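Local coordinates for glutaredoxin (Grx-1) (Archaeoglobus fulgidus, PDB 3IC4), which probably serves in electron transfer as a small thiol-disulfide oxidoreductase of the glutaredoxin family, built on the thioredoxin fold, at residues A[25-30]-A[79-84]; A[15-20]-A[57-62]; A[76-79]-A[85-88]; A[30-33]-A[38-41]. All coordinates share one frame; numbering follows the deposited sequence.

From the N terminus, strand 15-18 opens contact 2, which closes a long loop on helix 49-63. Before that loop closes, helix 23-35 opens two more contacts. Contact 4 is a short closure onto 38-41, lies within the span of contact 2 and shares Glu30 with contact 1; contact 1 runs on to the turn at 79-84 and so crosses contact 2. Contact 3 then joins strand 76-79 to helix 83-91 over a few residues, starting where contact 1 ends and sharing Leu79 with it. Contact 2 fastens helix 49-63 to one face of the four-stranded sheet, whereas contacts 1, 3 and 4 assemble helices 23-35 and 83-91 on the other.

Contact 1: residues A[25-30]-A[79-84]; sequences CKRTLE and LGYNEE
Tyr81 lays its ring against the side of the helix at Arg27 and Thr28. Arg27 CB stands 3.7 Å from the centroid of the Tyr81 ring and 5° off its normal, a CH-pi contact over the face. With CG anti to its carbonyl carbon, the Arg27 chain crosses the ring at about a right angle, and CD comes within 3.8 Å of Tyr81 CE2. It then bends at chi3, leaving the guanidinium turned 60° from the ring plane, with Tyr81 CD2 at its edge. Thr28 OG1 lies at the ring edge, 3.3 Å from Tyr81 CD1, and is hydrogen-bonded to His24 O within the helix. Tyr81 reaches this place because chi1 of -179° swings the ring opposite its own backbone N. A serine at Tyr81 would probably leave Arg27 CB and CD without their aromatic platform and open a gap between the two helices. The contact joins helix 23-35, where Cys25 belongs to a CxxC pattern consistent with a thioredoxin-type redox motif, to the turn N-capping helix 83-91 through Asn82. Tyr81 and Thr28 both touch Leu86 of that helix, and Thr28 also packs on Met16 of strand 15-18 and Val71 of strand 70-73.

Contact 2: residues A[15-20]-A[57-62]; sequences LMYGLS and EKVHSI
Tyr17 carries this strand-to-helix contact of the thioredoxin fold, pointing from strand 15-18 onto helix 49-63. The axes of 15-18 and 57-62 come within 10.1 Å at an angle of 118°, so the strand runs across the helix, and a single long side chain meets three residues of it. Tyr17 CB starts the path 3.5 Å from Val59 CG2. The same methyl stays close as the ring begins, 3.5 Å from Tyr17 CG and nearly as near to CD1. The first torsion of Tyr17 places CG anti to the carbonyl carbon (chi1 -63°), which sends the ring along the helix surface past Val59. Farther out, Tyr17 CE2 meets Ile62 CD1 at 3.4 Å, and CZ lies between Ile62 CD1 and Lys58 CG. At the tip, Tyr17 OH touches Ile62 CD1 at 3.6 Å and lies 3.3 Å from Lys58 CG, a packing contact with the aliphatic part of the lysine, whose chain bends away at chi2 and chi3. All three helix residues approach the ring obliquely. Val70 and Val72 of strand 70-73 also touch Ile62, and Val72 touches Tyr17, while Met16 on the strand's other side packs under helix 23-35. Within the helix, Lys58 O accepts two bonds, one from Ile62 N and one of 2.7 Å from Ser61 OG, which meets the carbonyl at a C=O...O angle of 123°.

Contact 3: residues A[76-79]-A[85-88]; sequences KHVL and KLKE
Val78 packs one methyl over the flat carbonyl group of Lys85. Its CG2 lies above the face of that peptide, 3.5 Å from Lys85 O and 3.8 Å from Lys85 C. No aromatic ring passes between 76-79 and 85-88 themselves; the nearby rings belong to the flanks, where Tyr81 and Phe31 both touch Leu86. The remainder of the contact is aliphatic. Val78 CG2 also meets Lys85 CB at 3.9 Å, and the other methyl, CG1, rests 4.0 Å from Leu86 CD2. Thus CG2 takes the carbonyl of Lys85, in the first turn of helix 83-91, while CG1 lies between Lys85 CB and Leu86 CD2. Val78 can do both because CG1 stands anti to its backbone N (chi1 167°), which leaves CG2 on the N side; the pair straddles the helix surface at Lys85 and Leu86. Leu86 meets it through its end, since its CB is not aimed at the strand and CD2 then comes nearer. With an alanine here, the carbonyl and CB of Lys85 would probably lose the methyls that cover them, Leu86 CD2 would keep only its contact with CB, and a gap would open between strand and helix. Leu89, one turn on, adds to the cover of Val78, and Phe31 and Thr28 carry the packing of Leu86 over to helix 23-35. The backbone of Val78 is hydrogen-bonded to Val71, so the residue belongs to the antiparallel pair 70-73 and 76-79. With helix 83-91 folded back over it, this pair forms the beta-beta-alpha C-terminal half characteristic of the thioredoxin fold.

Contact 4: residues A[30-33]-A[38-41]; sequences EFLK and DFEV
Leu32 and Phe39 form the CH-pi contact between 30-33 and 38-41. Leu32 CB stands over the middle of the Phe39 ring, 3.7 Å from its centroid and 5° off the normal, so the ring is met near the root of the leucine. Phe39 presents this face because its CG is set between the backbone N and the carbonyl carbon (chi1 75°), which turns the ring in toward the helix. Apolar packing widens the contact. Leu32 CD1 reaches 3.7 Å from Phe39 CD1, and at the far end Lys33 CG lies 4.0 Å from Phe39 CZ. From the preceding turn of the helix, Leu29 adds its own contact with Phe39. A separate van der Waals contact comes from the backbone N of Lys33, which passes the ring obliquely, 3.9 Å from Phe39 CE2, without a bond. The charged interaction stays within the helix. Lys33 NZ and Glu30 OE2 are joined by a salt bridge of 2.9 Å between residues three apart; the lysine meets the carboxylate oxygen on its syn side, 31° out of the carboxylate plane. The bend of Lys33 at chi3 brings its amino group back to Glu30 after the lower part of the chain has brushed Phe39. These segments belong to the beta-alpha-beta unit made by strand 15-18, helix 23-35 and strand 40-43. Leu32 also packs on Met16 of strand 15-18, Phe39 touches Val14 just before that strand, and the adjoining Phe31 turns to Leu86 and Lys87 of helix 83-91.

Contact 1: residues A[25-30]-A[79-84]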
loop_
_atom_site.group_PDB
_atom_site.type_symbol
_atom_site.label_atom_id
_atom_site.label_comp_id
_atom_site.label_asym_id
_atom_site.label_seq_id
_atom_site.Cartn_x
_atom_site.Cartn_y
_atom_site.Cartn_z
ATOM N N CYS A 25 -3.363 -6.999 6.430
ATOM C CA CYS A 25 -2.129 -6.291 6.002
ATOM C C CYS A 25 -0.899 -7.121 6.212
ATOM O O CYS A 25 -0.048 -7.180 5.331
ATOM C CB CYS A 25 -1.957 -4.982 6.729
ATOM S SG CYS A 25 -3.267 -3.812 6.345
ATOM N N LYS A 26 -0.812 -7.797 7.358
ATOM C CA LYS A 26 0.298 -8.760 7.613
ATOM C C LYS A 26 0.381 -9.841 6.542
ATOM O O LYS A 26 1.460 -10.166 6.063
ATOM C CB LYS A 26 0.174 -9.429 8.988
ATOM C CG LYS A 26 0.412 -8.529 10.173
ATOM C CD LYS A 26 0.195 -9.258 11.499
ATOM C CE LYS A 26 0.188 -8.316 12.653
ATOM N NZ LYS A 26 0.163 -9.083 13.871
ATOM N N ARG A 27 -0.746 -10.448 6.212
ATOM C CA ARG A 27 -0.824 -11.496 5.194
ATOM C C ARG A 27 -0.349 -10.969 3.811
ATOM O O ARG A 27 0.394 -11.598 3.089
ATOM C CB ARG A 27 -2.243 -12.060 5.100
ATOM C CG ARG A 27 -2.594 -13.044 6.179
ATOM C CD ARG A 27 -3.971 -13.671 5.943
ATOM N NE ARG A 27 -5.012 -12.822 6.469
ATOM C CZ ARG A 27 -5.402 -12.784 7.744
ATOM N NH1 ARG A 27 -6.391 -11.969 8.082
ATOM N NH2 ARG A 27 -4.864 -13.511 8.712
ATOM N N THR A 28 -0.816 -9.773 3.481
ATOM C CA THR A 28 -0.447 -9.150 2.216
ATOM C C THR A 28 1.064 -8.853 2.166
ATOM O O THR A 28 1.702 -9.099 1.162
ATOM C CB THR A 28 -1.226 -7.837 2.023
ATOM O OG1 THR A 28 -2.617 -8.123 2.127
ATOM C CG2 THR A 28 -0.944 -7.165 0.652
ATOM N N LEU A 29 1.632 -8.362 3.269
ATOM C CA LEU A 29 3.076 -8.145 3.351
ATOM C C LEU A 29 3.860 -9.446 3.097
ATOM O O LEU A 29 4.849 -9.473 2.368
ATOM C CB LEU A 29 3.424 -7.545 4.731
ATOM C CG LEU A 29 4.937 -7.313 4.986
ATOM C CD1 LEU A 29 5.338 -6.053 4.320
ATOM C CD2 LEU A 29 5.303 -7.267 6.454
ATOM N N GLU A 30 3.427 -10.531 3.733
ATOM C CA GLU A 30 4.070 -11.822 3.548
ATOM C C GLU A 30 3.910 -12.318 2.112
ATOM O O GLU A 30 4.827 -12.918 1.564
ATOM C CB GLU A 30 3.566 -12.824 4.587
ATOM C CG GLU A 30 3.922 -12.386 6.061
ATOM C CD GLU A 30 5.400 -12.299 6.341
ATOM O OE1 GLU A 30 6.228 -13.053 5.735
ATOM O OE2 GLU A 30 5.810 -11.482 7.226
ATOM N N LEU A 79 -7.563 -3.861 -3.401
ATOM C CA LEU A 79 -7.978 -3.480 -2.085
ATOM C C LEU A 79 -8.355 -4.789 -1.415
ATOM O O LEU A 79 -9.221 -5.525 -1.902
ATOM C CB LEU A 79 -9.177 -2.520 -2.150
ATOM C CG LEU A 79 -10.030 -2.255 -0.908
ATOM C CD1 LEU A 79 -9.188 -1.639 0.137
ATOM C CD2 LEU A 79 -11.214 -1.349 -1.258
ATOM N N GLY A 80 -7.656 -5.064 -0.315
ATOM C CA GLY A 80 -7.829 -6.271 0.486
ATOM C C GLY A 80 -6.856 -7.402 0.158
ATOM O O GLY A 80 -6.236 -7.414 -0.915
ATOM N N TYR A 81 -6.709 -8.341 1.089
ATOM C CA TYR A 81 -5.929 -9.517 0.848
ATOM C C TYR A 81 -6.680 -10.533 0.012
ATOM O O TYR A 81 -7.685 -11.167 0.456
ATOM C CB TYR A 81 -5.504 -10.169 2.160
ATOM C CG TYR A 81 -4.663 -11.397 1.969
ATOM C CD1 TYR A 81 -3.379 -11.307 1.473
ATOM C CD2 TYR A 81 -5.127 -12.657 2.296
ATOM C CE1 TYR A 81 -2.625 -12.419 1.282
ATOM C CE2 TYR A 81 -4.335 -13.774 2.167
ATOM C CZ TYR A 81 -3.102 -13.654 1.655
ATOM O OH TYR A 81 -2.292 -14.789 1.540
ATOM N N ASN A 82 -6.321 -10.626 -1.238
ATOM C CA ASN A 82 -6.891 -11.624 -2.134
ATOM C C ASN A 82 -5.751 -12.120 -2.957
ATOM O O ASN A 82 -5.207 -11.363 -3.759
ATOM C CB ASN A 82 -7.906 -11.024 -3.082
ATOM C CG ASN A 82 -8.494 -12.072 -4.067
ATOM O OD1 ASN A 82 -7.904 -12.402 -5.084
ATOM N ND2 ASN A 82 -9.671 -12.585 -3.732
ATOM N N GLU A 83 -5.415 -13.390 -2.791
ATOM C CA GLU A 83 -4.177 -13.874 -3.421
ATOM C C GLU A 83 -4.227 -13.884 -4.942
ATOM O O GLU A 83 -3.264 -13.544 -5.618
ATOM C CB GLU A 83 -3.912 -15.268 -2.949
ATOM C CG GLU A 83 -3.405 -15.390 -1.552
ATOM C CD GLU A 83 -2.836 -16.786 -1.331
ATOM O OE1 GLU A 83 -1.581 -16.921 -1.418
ATOM O OE2 GLU A 83 -3.652 -17.718 -1.120
ATOM N N GLU A 84 -5.354 -14.307 -5.477
ATOM C CA GLU A 84 -5.528 -14.368 -6.916
ATOM C C GLU A 84 -5.376 -12.966 -7.527
ATOM O O GLU A 84 -4.643 -12.782 -8.477
ATOM C CB GLU A 84 -6.918 -14.956 -7.231
ATOM C CG GLU A 84 -7.213 -16.397 -6.647
ATOM C CD GLU A 84 -6.957 -16.610 -5.078
ATOM O OE1 GLU A 84 -7.534 -15.855 -4.208
ATOM O OE2 GLU A 84 -6.177 -17.572 -4.737
#

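Contact 2: residues A[15-20]-A[57-62]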
loop_
_atom_site.group_PDB
_atom_site.type_symbol
_atom_site.label_atom_id
_atom_site.label_comp_id
_atom_site.label_asym_id
_atom_site.label_seq_id
_atom_site.Cartn_x
_atom_site.Cartn_y
_atom_site.Cartn_z
ATOM N N LEU A 15 3.668 -0.610 -4.305
ATOM C CA LEU A 15 3.513 0.042 -3.005
ATOM C C LEU A 15 2.314 -0.535 -2.275
ATOM O O LEU A 15 1.228 -0.613 -2.839
ATOM C CB LEU A 15 3.267 1.555 -3.216
ATOM C CG LEU A 15 3.089 2.390 -1.948
ATOM C CD1 LEU A 15 4.327 2.376 -1.074
ATOM C CD2 LEU A 15 2.709 3.837 -2.268
HETATM N N MSE A 16 2.544 -0.886 -1.011
HETATM C CA MSE A 16 1.468 -1.254 -0.098
HETATM C C MSE A 16 1.212 -0.197 0.970
HETATM O O MSE A 16 2.155 0.297 1.624
HETATM C CB MSE A 16 1.839 -2.569 0.578
HETATM C CG MSE A 16 0.796 -3.102 1.462
HETATM SE SE MSE A 16 1.449 -4.632 2.431
HETATM C CE MSE A 16 0.641 -4.277 4.149
ATOM N N TYR A 17 -0.074 0.085 1.180
ATOM C CA TYR A 17 -0.542 0.889 2.305
ATOM C C TYR A 17 -1.231 -0.054 3.285
ATOM O O TYR A 17 -2.063 -0.864 2.899
ATOM C CB TYR A 17 -1.568 1.893 1.850
ATOM C CG TYR A 17 -1.091 2.915 0.887
ATOM C CD1 TYR A 17 -0.605 4.150 1.326
ATOM C CD2 TYR A 17 -1.169 2.679 -0.494
ATOM C CE1 TYR A 17 -0.220 5.122 0.394
ATOM C CE2 TYR A 17 -0.791 3.657 -1.406
ATOM C CZ TYR A 17 -0.316 4.844 -0.949
ATOM O OH TYR A 17 0.029 5.760 -1.876
ATOM N N GLY A 18 -0.883 0.052 4.564
ATOM C CA GLY A 18 -1.562 -0.758 5.568
ATOM C C GLY A 18 -1.344 -0.289 6.995
ATOM O O GLY A 18 -0.862 0.777 7.215
ATOM N N LEU A 19 -1.831 -1.070 7.931
ATOM C CA LEU A 19 -1.554 -0.890 9.333
ATOM C C LEU A 19 -0.777 -2.106 9.803
ATOM O O LEU A 19 -1.126 -3.233 9.501
ATOM C CB LEU A 19 -2.832 -0.805 10.132
ATOM C CG LEU A 19 -3.814 0.334 9.795
ATOM C CD1 LEU A 19 -5.057 0.102 10.570
ATOM C CD2 LEU A 19 -3.181 1.623 10.178
ATOM N N SER A 20 0.178 -1.838 10.675
ATOM C CA SER A 20 1.145 -2.870 11.097
ATOM C C SER A 20 0.449 -3.891 11.964
ATOM O O SER A 20 0.937 -5.050 12.112
ATOM C CB SER A 20 2.356 -2.217 11.772
ATOM O OG SER A 20 2.008 -1.769 13.061
ATOM N N GLU A 57 -5.842 10.135 2.871
ATOM C CA GLU A 57 -6.519 10.706 1.730
ATOM C C GLU A 57 -5.964 10.126 0.450
ATOM O O GLU A 57 -6.719 9.889 -0.503
ATOM C CB GLU A 57 -6.464 12.235 1.757
ATOM C CG GLU A 57 -7.441 12.888 2.812
ATOM C CD GLU A 57 -8.844 12.230 2.951
ATOM O OE1 GLU A 57 -9.486 11.801 1.949
ATOM O OE2 GLU A 57 -9.291 12.124 4.113
ATOM N N LYS A 58 -4.681 9.820 0.445
ATOM C CA LYS A 58 -4.059 9.159 -0.719
ATOM C C LYS A 58 -4.585 7.750 -1.002
ATOM O O LYS A 58 -4.920 7.415 -2.151
ATOM C CB LYS A 58 -2.581 9.123 -0.526
ATOM C CG LYS A 58 -1.774 8.457 -1.646
ATOM C CD LYS A 58 -1.977 9.140 -2.922
ATOM C CE LYS A 58 -0.746 9.159 -3.801
ATOM N NZ LYS A 58 -0.931 10.142 -4.896
ATOM N N VAL A 59 -4.683 6.947 0.028
ATOM C CA VAL A 59 -5.299 5.627 -0.017
ATOM C C VAL A 59 -6.727 5.735 -0.628
ATOM O O VAL A 59 -7.099 4.953 -1.465
ATOM C CB VAL A 59 -5.381 5.027 1.479
ATOM C CG1 VAL A 59 -6.592 4.134 1.704
ATOM C CG2 VAL A 59 -4.151 4.328 1.851
ATOM N N HIS A 60 -7.488 6.722 -0.176
ATOM C CA HIS A 60 -8.854 6.948 -0.638
ATOM C C HIS A 60 -8.859 7.329 -2.087
ATOM O O HIS A 60 -9.708 6.879 -2.860
ATOM C CB HIS A 60 -9.533 7.974 0.206
ATOM C CG HIS A 60 -10.876 8.343 -0.301
ATOM N ND1 HIS A 60 -11.083 9.406 -1.148
ATOM C CD2 HIS A 60 -12.080 7.755 -0.123
ATOM C CE1 HIS A 60 -12.363 9.479 -1.465
ATOM N NE2 HIS A 60 -12.995 8.472 -0.868
ATOM N N SER A 61 -7.891 8.136 -2.499
ATOM C CA SER A 61 -7.819 8.551 -3.888
ATOM C C SER A 61 -7.483 7.391 -4.817
ATOM O O SER A 61 -7.847 7.435 -5.976
ATOM C CB SER A 61 -6.802 9.661 -4.017
ATOM O OG SER A 61 -5.485 9.187 -4.087
ATOM N N ILE A 62 -6.832 6.342 -4.303
ATOM C CA ILE A 62 -6.523 5.132 -5.081
ATOM C C ILE A 62 -7.723 4.120 -5.077
ATOM O O ILE A 62 -8.187 3.720 -6.117
ATOM C CB ILE A 62 -5.324 4.432 -4.549
ATOM C CG1 ILE A 62 -4.082 5.345 -4.678
ATOM C CG2 ILE A 62 -5.172 3.133 -5.275
ATOM C CD1 ILE A 62 -2.944 4.985 -3.746
#

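Contact 3: residues A[76-79]-A[85-88]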
loop_
_atom_site.group_PDB
_atom_site.type_symbol
_atom_site.label_atom_id
_atom_site.label_comp_id
_atom_site.label_asym_id
_atom_site.label_seq_id
_atom_site.Cartn_x
_atom_site.Cartn_y
_atom_site.Cartn_z
ATOM N N LYS A 76 -3.051 0.454 -11.490
ATOM C CA LYS A 76 -3.940 -0.597 -10.991
ATOM C C LYS A 76 -3.735 -0.764 -9.491
ATOM O O LYS A 76 -2.744 -0.344 -8.955
ATOM C CB LYS A 76 -3.716 -1.904 -11.738
ATOM C CG LYS A 76 -4.145 -1.811 -13.188
ATOM C CD LYS A 76 -4.242 -3.143 -13.872
ATOM C CE LYS A 76 -5.315 -4.045 -13.217
ATOM N NZ LYS A 76 -6.728 -3.693 -13.642
ATOM N N HIS A 77 -4.742 -1.308 -8.803
ATOM C CA HIS A 77 -4.614 -1.565 -7.395
ATOM C C HIS A 77 -5.450 -2.780 -7.004
ATOM O O HIS A 77 -6.307 -3.228 -7.755
ATOM C CB HIS A 77 -5.042 -0.346 -6.543
ATOM C CG HIS A 77 -6.532 -0.068 -6.570
ATOM N ND1 HIS A 77 -7.155 0.654 -7.572
ATOM C CD2 HIS A 77 -7.521 -0.486 -5.737
ATOM C CE1 HIS A 77 -8.459 0.697 -7.343
ATOM N NE2 HIS A 77 -8.712 0.007 -6.237
ATOM N N VAL A 78 -5.134 -3.327 -5.837
ATOM C CA VAL A 78 -5.975 -4.330 -5.189
ATOM C C VAL A 78 -6.284 -3.819 -3.785
ATOM O O VAL A 78 -5.389 -3.407 -3.047
ATOM C CB VAL A 78 -5.289 -5.744 -5.216
ATOM C CG1 VAL A 78 -6.030 -6.743 -4.245
ATOM C CG2 VAL A 78 -5.179 -6.267 -6.675
ATOM N N LEU A 79 -7.563 -3.861 -3.401
ATOM C CA LEU A 79 -7.978 -3.480 -2.085
ATOM C C LEU A 79 -8.355 -4.789 -1.415
ATOM O O LEU A 79 -9.221 -5.525 -1.902
ATOM C CB LEU A 79 -9.177 -2.520 -2.150
ATOM C CG LEU A 79 -10.030 -2.255 -0.908
ATOM C CD1 LEU A 79 -9.188 -1.639 0.137
ATOM C CD2 LEU A 79 -11.214 -1.349 -1.258
ATOM N N LYS A 85 -6.044 -11.981 -6.954
ATOM C CA LYS A 85 -5.980 -10.610 -7.437
ATOM C C LYS A 85 -4.593 -10.009 -7.271
ATOM O O LYS A 85 -4.114 -9.306 -8.166
ATOM C CB LYS A 85 -7.014 -9.736 -6.725
ATOM C CG LYS A 85 -8.462 -9.951 -7.240
ATOM C CD LYS A 85 -9.384 -8.781 -6.830
ATOM C CE LYS A 85 -9.879 -8.937 -5.390
ATOM N NZ LYS A 85 -11.174 -8.112 -5.044
ATOM N N LEU A 86 -3.913 -10.318 -6.164
ATOM C CA LEU A 86 -2.553 -9.835 -5.980
ATOM C C LEU A 86 -1.582 -10.462 -7.000
ATOM O O LEU A 86 -0.767 -9.771 -7.544
ATOM C CB LEU A 86 -2.078 -10.064 -4.522
ATOM C CG LEU A 86 -2.763 -9.223 -3.421
ATOM C CD1 LEU A 86 -2.540 -9.741 -1.956
ATOM C CD2 LEU A 86 -2.288 -7.801 -3.518
ATOM N N LYS A 87 -1.685 -11.767 -7.261
ATOM C CA LYS A 87 -0.837 -12.429 -8.265
ATOM C C LYS A 87 -1.091 -11.808 -9.628
ATOM O O LYS A 87 -0.166 -11.397 -10.269
ATOM C CB LYS A 87 -1.118 -13.931 -8.326
ATOM C CG LYS A 87 -0.635 -14.682 -7.092
ATOM C CD LYS A 87 -1.192 -16.129 -7.054
ATOM C CE LYS A 87 -0.870 -16.815 -5.688
ATOM N NZ LYS A 87 -1.075 -18.285 -5.607
ATOM N N GLU A 88 -2.354 -11.602 -10.001
ATOM C CA GLU A 88 -2.663 -10.914 -11.255
ATOM C C GLU A 88 -2.063 -9.474 -11.346
ATOM O O GLU A 88 -1.505 -9.073 -12.378
ATOM C CB GLU A 88 -4.179 -10.889 -11.448
ATOM C CG GLU A 88 -4.598 -10.161 -12.687
ATOM C CD GLU A 88 -3.770 -10.532 -13.905
ATOM O OE1 GLU A 88 -3.732 -11.749 -14.220
ATOM O OE2 GLU A 88 -3.174 -9.614 -14.555
#

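Contact 4: residues A[30-33]-A[38-41]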
loop_
_atom_site.group_PDB
_atom_site.type_symbol
_atom_site.label_atom_id
_atom_site.label_comp_id
_atom_site.label_asym_id
_atom_site.label_seq_id
_atom_site.Cartn_x
_atom_site.Cartn_y
_atom_site.Cartn_z
ATOM N N GLU A 30 3.427 -10.531 3.733
ATOM C CA GLU A 30 4.070 -11.822 3.548
ATOM C C GLU A 30 3.910 -12.318 2.112
ATOM O O GLU A 30 4.827 -12.918 1.564
ATOM C CB GLU A 30 3.566 -12.824 4.587
ATOM C CG GLU A 30 3.922 -12.386 6.061
ATOM C CD GLU A 30 5.400 -12.299 6.341
ATOM O OE1 GLU A 30 6.228 -13.053 5.735
ATOM O OE2 GLU A 30 5.810 -11.482 7.226
ATOM N N PHE A 31 2.760 -12.045 1.496
ATOM C CA PHE A 31 2.599 -12.362 0.082
ATOM C C PHE A 31 3.653 -11.689 -0.769
ATOM O O PHE A 31 4.246 -12.304 -1.647
ATOM C CB PHE A 31 1.188 -11.984 -0.417
ATOM C CG PHE A 31 1.011 -12.141 -1.926
ATOM C CD1 PHE A 31 0.682 -13.355 -2.477
ATOM C CD2 PHE A 31 1.246 -11.088 -2.769
ATOM C CE1 PHE A 31 0.628 -13.512 -3.865
ATOM C CE2 PHE A 31 1.179 -11.237 -4.127
ATOM C CZ PHE A 31 0.896 -12.441 -4.663
ATOM N N LEU A 32 3.803 -10.381 -0.564
ATOM C CA LEU A 32 4.722 -9.565 -1.360
ATOM C C LEU A 32 6.130 -10.011 -1.120
ATOM O O LEU A 32 6.925 -10.077 -2.056
ATOM C CB LEU A 32 4.544 -8.072 -1.038
ATOM C CG LEU A 32 3.210 -7.453 -1.491
ATOM C CD1 LEU A 32 3.121 -6.066 -0.953
ATOM C CD2 LEU A 32 3.018 -7.540 -2.989
ATOM N N LYS A 33 6.454 -10.364 0.119
ATOM C CA LYS A 33 7.817 -10.837 0.416
ATOM C C LYS A 33 8.149 -12.086 -0.338
ATOM O O LYS A 33 9.278 -12.252 -0.834
ATOM C CB LYS A 33 7.992 -11.117 1.914
ATOM C CG LYS A 33 8.083 -9.843 2.708
ATOM C CD LYS A 33 7.890 -9.885 4.239
ATOM C CE LYS A 33 8.723 -10.779 4.993
ATOM N NZ LYS A 33 8.486 -10.571 6.487
ATOM N N ASP A 38 10.394 -6.132 -5.792
ATOM C CA ASP A 38 10.776 -4.956 -5.039
ATOM C C ASP A 38 9.468 -4.295 -4.726
ATOM O O ASP A 38 8.699 -4.049 -5.635
ATOM C CB ASP A 38 11.603 -3.938 -5.875
ATOM C CG ASP A 38 13.068 -4.285 -5.979
ATOM O OD1 ASP A 38 13.473 -5.364 -5.464
ATOM O OD2 ASP A 38 13.836 -3.456 -6.597
ATOM N N PHE A 39 9.216 -3.999 -3.454
ATOM C CA PHE A 39 8.050 -3.277 -3.037
ATOM C C PHE A 39 8.388 -2.429 -1.808
ATOM O O PHE A 39 9.408 -2.615 -1.128
ATOM C CB PHE A 39 6.882 -4.242 -2.734
ATOM C CG PHE A 39 7.045 -4.989 -1.423
ATOM C CD1 PHE A 39 6.416 -4.547 -0.271
ATOM C CD2 PHE A 39 7.861 -6.072 -1.352
ATOM C CE1 PHE A 39 6.557 -5.235 0.957
ATOM C CE2 PHE A 39 8.039 -6.761 -0.134
ATOM C CZ PHE A 39 7.378 -6.324 1.011
ATOM N N GLU A 40 7.540 -1.446 -1.577
ATOM C CA GLU A 40 7.619 -0.600 -0.434
ATOM C C GLU A 40 6.308 -0.688 0.353
ATOM O O GLU A 40 5.242 -0.896 -0.237
ATOM C CB GLU A 40 7.942 0.836 -0.874
ATOM C CG GLU A 40 9.220 0.899 -1.729
ATOM C CD GLU A 40 10.482 0.490 -0.967
ATOM O OE1 GLU A 40 10.528 0.621 0.258
ATOM O OE2 GLU A 40 11.449 0.009 -1.603
ATOM N N VAL A 41 6.390 -0.438 1.648
ATOM C CA VAL A 41 5.176 -0.426 2.526
ATOM C C VAL A 41 5.134 0.867 3.338
ATOM O O VAL A 41 6.179 1.322 3.840
ATOM C CB VAL A 41 5.057 -1.646 3.506
ATOM C CG1 VAL A 41 6.241 -1.815 4.479
ATOM C CG2 VAL A 41 3.743 -1.540 4.352
#